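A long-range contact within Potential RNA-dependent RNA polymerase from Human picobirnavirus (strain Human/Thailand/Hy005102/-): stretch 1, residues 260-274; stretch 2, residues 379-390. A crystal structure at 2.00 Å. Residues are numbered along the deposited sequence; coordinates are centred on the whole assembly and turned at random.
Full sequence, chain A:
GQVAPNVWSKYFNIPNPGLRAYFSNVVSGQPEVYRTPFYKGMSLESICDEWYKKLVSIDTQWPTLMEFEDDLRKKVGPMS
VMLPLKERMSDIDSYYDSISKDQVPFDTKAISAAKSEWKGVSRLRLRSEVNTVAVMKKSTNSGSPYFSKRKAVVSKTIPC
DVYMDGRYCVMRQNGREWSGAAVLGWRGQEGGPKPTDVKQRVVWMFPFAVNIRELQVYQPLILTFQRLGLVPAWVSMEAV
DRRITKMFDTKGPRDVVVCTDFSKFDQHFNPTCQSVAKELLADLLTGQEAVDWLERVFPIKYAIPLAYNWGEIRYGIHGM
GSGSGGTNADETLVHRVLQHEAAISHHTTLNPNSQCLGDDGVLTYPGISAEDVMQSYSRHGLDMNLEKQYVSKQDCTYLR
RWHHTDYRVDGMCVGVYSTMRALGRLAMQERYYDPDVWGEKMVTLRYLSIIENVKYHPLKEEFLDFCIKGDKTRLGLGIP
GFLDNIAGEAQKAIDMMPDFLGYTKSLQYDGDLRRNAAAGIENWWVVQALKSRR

Stretch 1 (260-274) TDFSKFDQHFNPTCQ
Stretch 2, residues 379-390: RHGLDMNLEKQY

The most unusual feature of this contact is one asparagine that serves two structures at once. Asn270 sits at the N-cap of the helix that starts at Pro271. Asn270 OD1 accepts from Cys273 N at 3.0 Å and, weakly, from Thr272 N at 3.0 Å. Asn270 ND2 is then free to donate across the contact to His380 O at 2.8 Å. Water 3 accepts from Asn270 ND2 at 2.9 Å and donates to Gly381 O at 2.8 Å. Asn270 has chi1 p (57°) and chi2 45°. Gly381 (phi/psi 85/20) has no side chain, and none would fit: an ideal CB would lie 2.6 Å from Asn270 ND2.

The two stretches run antiparallel, but the pairing is uneven. CA atoms pair as Thr260 with Gln389 (5.0 Å), Phe262 with Met384 (4.9 Å), Ser263 with Asp383 (5.4 Å) and His268 with Leu382 (5.7 Å). Residues 260-263 and 382-385 are extended. Residues 265-267 have helical angles, and 386-388 form a 3-10 segment.

One direct backbone bond joins the stretches, Ser263 N to Asp383 O at 3.0 Å. Water 1 extends it, donating to Ser263 O at 2.7 Å and accepting from Asp383 N at 2.9 Å. Farther along, the Gln389 amide (chi1 m, chi2 m) takes the place of a backbone partner. Asp261 N donates to Gln389 OE1 at 2.9 Å, and Gln389 NE2 donates to Asp261 O at 3.0 Å. Gln389 NE2 also donates to Asn385 O at 3.0 Å, within its own stretch.

Leu382 (chi1 m, chi2 t) is the apolar centre. Leu382 CD1 lies 4.0 Å from Phe262 CE1. Leu382 CD2 lies 4.0 Å from Phe265 CE1 and 4.1 Å from Cys273 SG. Phe262 is m (-71°), Phe265 t (-171°) and Cys273 m (-64°). Met384 (m, t, p) places CG 3.7 Å from Phe262 CD1, and its SD is 4.7 Å from the Phe262 ring centroid, obliquely.

The CA-to-CB bond of His268 (m, chi2 83°) points toward stretch 2. His268 ND1 donates to Lys264 O at 2.7 Å, a bond within stretch 1. Asp383 CB lies over one ring face, 3.8 Å from the His268 centroid, a CH-pi contact. Asp383 is t (-163°).

Asp261 (t, chi2 96°) and Lys388 (chi1 p) pair opposite charges: Asp261 OD2 to Lys388 NZ is 3.5 Å, a salt bridge whose atoms are less surely placed.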

# COMPACT_ATOMS: atom_id res chain seq x y z
N THR A 260 4.81 9.80 11.70
CA THR A 260 5.66 8.69 12.06
C THR A 260 6.15 7.97 10.82
O THR A 260 5.60 8.12 9.72
CB THR A 260 4.92 7.73 12.99
OG1 THR A 260 3.64 7.43 12.44
CG2 THR A 260 4.73 8.36 14.37
N ASP A 261 7.16 7.13 11.01
CA ASP A 261 7.60 6.30 9.91
C ASP A 261 8.20 5.02 10.47
O ASP A 261 9.00 5.07 11.41
CB ASP A 261 8.62 7.06 9.07
CG ASP A 261 9.14 6.24 7.92
OD1 ASP A 261 8.65 6.33 6.80
OD2 ASP A 261 9.98 5.37 8.15
N PHE A 262 7.83 3.87 9.89
CA PHE A 262 8.34 2.55 10.26
C PHE A 262 9.33 2.04 9.21
O PHE A 262 9.16 2.26 8.01
CB PHE A 262 7.21 1.54 10.41
CG PHE A 262 6.36 1.77 11.61
CD1 PHE A 262 6.78 1.37 12.87
CD2 PHE A 262 5.13 2.36 11.46
CE1 PHE A 262 5.97 1.55 13.97
CE2 PHE A 262 4.32 2.55 12.54
CZ PHE A 262 4.72 2.15 13.81
N SER A 263 10.41 1.42 9.68
CA SER A 263 11.29 0.66 8.81
C SER A 263 10.79 -0.77 8.78
O SER A 263 10.75 -1.44 9.82
CB SER A 263 12.74 0.71 9.29
OG SER A 263 13.25 2.03 9.23
N LYS A 264 10.40 -1.24 7.59
CA LYS A 264 10.06 -2.65 7.40
C LYS A 264 8.94 -3.08 8.34
O LYS A 264 9.07 -4.05 9.10
CB LYS A 264 11.31 -3.51 7.58
CG LYS A 264 12.36 -3.29 6.49
CD LYS A 264 13.59 -4.14 6.78
CE LYS A 264 14.39 -4.44 5.53
NZ LYS A 264 14.68 -3.21 4.76
N PHE A 265 7.85 -2.32 8.33
CA PHE A 265 6.74 -2.57 9.25
C PHE A 265 6.19 -3.98 9.08
O PHE A 265 6.02 -4.70 10.06
CB PHE A 265 5.64 -1.54 9.03
CG PHE A 265 4.55 -1.56 10.06
CD1 PHE A 265 4.84 -1.62 11.41
CD2 PHE A 265 3.22 -1.52 9.68
CE1 PHE A 265 3.81 -1.62 12.36
CE2 PHE A 265 2.20 -1.51 10.62
CZ PHE A 265 2.50 -1.57 11.96
N ASP A 266 5.88 -4.36 7.84
CA ASP A 266 5.35 -5.70 7.57
C ASP A 266 6.24 -6.77 8.19
O ASP A 266 5.76 -7.71 8.83
CB ASP A 266 5.23 -5.94 6.06
CG ASP A 266 4.23 -5.02 5.37
OD1 ASP A 266 3.58 -4.20 6.05
OD2 ASP A 266 4.09 -5.12 4.13
N GLN A 267 7.55 -6.64 7.96
CA GLN A 267 8.51 -7.64 8.41
C GLN A 267 8.52 -7.77 9.93
O GLN A 267 8.78 -8.85 10.46
CB GLN A 267 9.90 -7.31 7.89
CG GLN A 267 10.09 -7.35 6.36
CD GLN A 267 9.70 -6.06 5.65
OE1 GLN A 267 8.82 -5.32 6.10
NE2 GLN A 267 10.37 -5.78 4.53
N HIS A 268 8.26 -6.68 10.64
CA HIS A 268 8.32 -6.67 12.10
C HIS A 268 6.97 -6.94 12.74
O HIS A 268 6.86 -6.87 13.97
CB HIS A 268 8.84 -5.32 12.60
CG HIS A 268 10.30 -5.09 12.36
ND1 HIS A 268 10.79 -4.63 11.16
CD2 HIS A 268 11.38 -5.23 13.17
CE1 HIS A 268 12.11 -4.53 11.23
NE2 HIS A 268 12.49 -4.88 12.44
N PHE A 269 5.94 -7.22 11.94
CA PHE A 269 4.59 -7.40 12.49
C PHE A 269 4.53 -8.78 13.14
O PHE A 269 4.06 -9.76 12.56
CB PHE A 269 3.53 -7.20 11.40
CG PHE A 269 2.19 -6.78 11.92
CD1 PHE A 269 1.95 -5.46 12.27
CD2 PHE A 269 1.18 -7.71 12.08
CE1 PHE A 269 0.70 -5.07 12.76
CE2 PHE A 269 -0.06 -7.33 12.59
CZ PHE A 269 -0.31 -6.01 12.91
N ASN A 270 4.98 -8.83 14.39
CA ASN A 270 5.38 -10.05 15.09
C ASN A 270 4.17 -10.66 15.82
O ASN A 270 3.07 -10.12 15.78
CB ASN A 270 6.53 -9.70 16.03
CG ASN A 270 6.14 -8.60 17.01
OD1 ASN A 270 5.06 -8.62 17.60
ND2 ASN A 270 7.03 -7.62 17.18
N PRO A 271 4.35 -11.80 16.50
CA PRO A 271 3.20 -12.45 17.14
C PRO A 271 2.55 -11.61 18.23
O PRO A 271 1.38 -11.83 18.53
CB PRO A 271 3.80 -13.74 17.72
CG PRO A 271 4.94 -14.07 16.76
CD PRO A 271 5.53 -12.70 16.45
N THR A 272 3.27 -10.67 18.83
CA THR A 272 2.62 -9.78 19.78
C THR A 272 1.64 -8.86 19.06
O THR A 272 0.48 -8.74 19.46
CB THR A 272 3.69 -8.98 20.54
OG1 THR A 272 4.55 -9.90 21.23
CG2 THR A 272 3.04 -8.07 21.57
N CYS A 273 2.09 -8.24 17.97
CA CYS A 273 1.19 -7.43 17.14
C CYS A 273 0.03 -8.25 16.61
O CYS A 273 -1.12 -7.79 16.59
CB CYS A 273 1.95 -6.80 15.98
SG CYS A 273 3.21 -5.63 16.47
N GLN A 274 0.32 -9.47 16.14
CA GLN A 274 -0.72 -10.33 15.58
C GLN A 274 -1.82 -10.61 16.61
O GLN A 274 -3.01 -10.62 16.29
CB GLN A 274 -0.11 -11.63 15.08
CG GLN A 274 0.87 -11.48 13.91
CD GLN A 274 1.84 -12.68 13.79
OE1 GLN A 274 1.48 -13.81 14.11
NE2 GLN A 274 3.08 -12.41 13.35
N ARG A 379 9.08 -0.53 21.54
CA ARG A 379 9.17 -1.57 22.57
C ARG A 379 8.38 -2.82 22.20
O ARG A 379 8.60 -3.87 22.80
CB ARG A 379 8.67 -1.02 23.91
CG ARG A 379 7.22 -0.62 23.86
CD ARG A 379 6.79 0.00 25.18
NE ARG A 379 5.64 0.90 25.03
CZ ARG A 379 4.99 1.45 26.05
NH1 ARG A 379 5.38 1.16 27.29
NH2 ARG A 379 3.97 2.28 25.85
N HIS A 380 7.47 -2.73 21.24
CA HIS A 380 6.74 -3.90 20.78
C HIS A 380 7.48 -4.66 19.68
O HIS A 380 6.88 -5.48 18.99
CB HIS A 380 5.35 -3.49 20.31
CG HIS A 380 4.58 -2.76 21.36
ND1 HIS A 380 4.20 -3.35 22.54
CD2 HIS A 380 4.17 -1.47 21.44
CE1 HIS A 380 3.56 -2.47 23.29
NE2 HIS A 380 3.52 -1.32 22.64
N GLY A 381 8.78 -4.42 19.53
CA GLY A 381 9.55 -5.09 18.50
C GLY A 381 9.49 -4.43 17.15
O GLY A 381 9.79 -5.08 16.15
N LEU A 382 9.12 -3.15 17.09
CA LEU A 382 9.02 -2.42 15.83
C LEU A 382 10.24 -1.53 15.64
O LEU A 382 10.84 -1.06 16.60
CB LEU A 382 7.73 -1.60 15.79
CG LEU A 382 6.52 -2.49 16.06
CD1 LEU A 382 5.28 -1.63 16.31
CD2 LEU A 382 6.31 -3.47 14.85
N ASP A 383 10.60 -1.32 14.38
CA ASP A 383 11.81 -0.59 14.03
C ASP A 383 11.43 0.77 13.47
O ASP A 383 10.55 0.87 12.61
CB ASP A 383 12.63 -1.37 13.01
CG ASP A 383 14.07 -0.88 12.91
OD1 ASP A 383 14.63 -0.46 13.95
OD2 ASP A 383 14.63 -0.92 11.80
N MET A 384 12.07 1.82 13.99
CA MET A 384 11.86 3.20 13.59
C MET A 384 13.20 3.92 13.70
O MET A 384 13.96 3.69 14.64
CB MET A 384 10.81 3.91 14.46
CG MET A 384 9.48 3.16 14.64
SD MET A 384 8.36 3.98 15.82
CE MET A 384 7.76 5.37 14.87
N ASN A 385 13.47 4.78 12.74
CA ASN A 385 14.67 5.62 12.69
C ASN A 385 14.20 7.02 13.07
O ASN A 385 13.40 7.63 12.36
CB ASN A 385 15.29 5.49 11.28
CG ASN A 385 16.37 6.48 10.95
OD1 ASN A 385 16.82 7.26 11.78
ND2 ASN A 385 16.78 6.46 9.68
N LEU A 386 14.62 7.48 14.24
CA LEU A 386 14.17 8.78 14.73
C LEU A 386 14.33 9.86 13.67
O LEU A 386 13.53 10.80 13.59
CB LEU A 386 14.94 9.14 16.00
CG LEU A 386 14.49 10.45 16.65
CD1 LEU A 386 12.97 10.50 16.81
CD2 LEU A 386 15.18 10.66 17.98
N GLU A 387 15.35 9.71 12.81
CA GLU A 387 15.68 10.73 11.82
C GLU A 387 14.58 10.87 10.79
O GLU A 387 14.47 11.92 10.13
CB GLU A 387 16.99 10.38 11.14
CG GLU A 387 17.82 11.58 10.75
CD GLU A 387 18.59 12.16 11.92
OE1 GLU A 387 18.23 11.89 13.09
OE2 GLU A 387 19.56 12.90 11.67
N LYS A 388 13.77 9.85 10.61
CA LYS A 388 12.76 9.91 9.58
C LYS A 388 11.40 10.30 10.12
O LYS A 388 10.46 10.45 9.33
CB LYS A 388 12.69 8.58 8.86
CG LYS A 388 11.88 7.57 9.59
CD LYS A 388 12.23 6.27 9.08
CE LYS A 388 12.52 5.63 10.25
NZ LYS A 388 12.65 4.11 10.05
N GLN A 389 11.25 10.41 11.44
CA GLN A 389 10.04 11.00 11.97
C GLN A 389 10.05 12.47 11.60
O GLN A 389 11.10 13.07 11.39
CB GLN A 389 9.98 10.81 13.49
CG GLN A 389 10.40 9.41 13.98
CD GLN A 389 9.64 8.27 13.32
OE1 GLN A 389 8.41 8.21 13.36
NE2 GLN A 389 10.39 7.32 12.74
N TYR A 390 8.86 13.06 11.49
CA TYR A 390 8.74 14.47 11.16
C TYR A 390 7.79 15.14 12.15
O TYR A 390 6.76 14.56 12.52
CB TYR A 390 8.26 14.69 9.71
CG TYR A 390 8.08 16.16 9.39
CD1 TYR A 390 9.18 16.97 9.09
CD2 TYR A 390 6.82 16.75 9.41
CE1 TYR A 390 9.02 18.33 8.80
CE2 TYR A 390 6.65 18.09 9.12
CZ TYR A 390 7.74 18.88 8.81
OH TYR A 390 7.56 20.22 8.53
O HOH W 1 9.06 -1.56 11.95
O HOH W 2 15.80 1.76 11.19
O HOH W 3 9.73 -7.90 16.05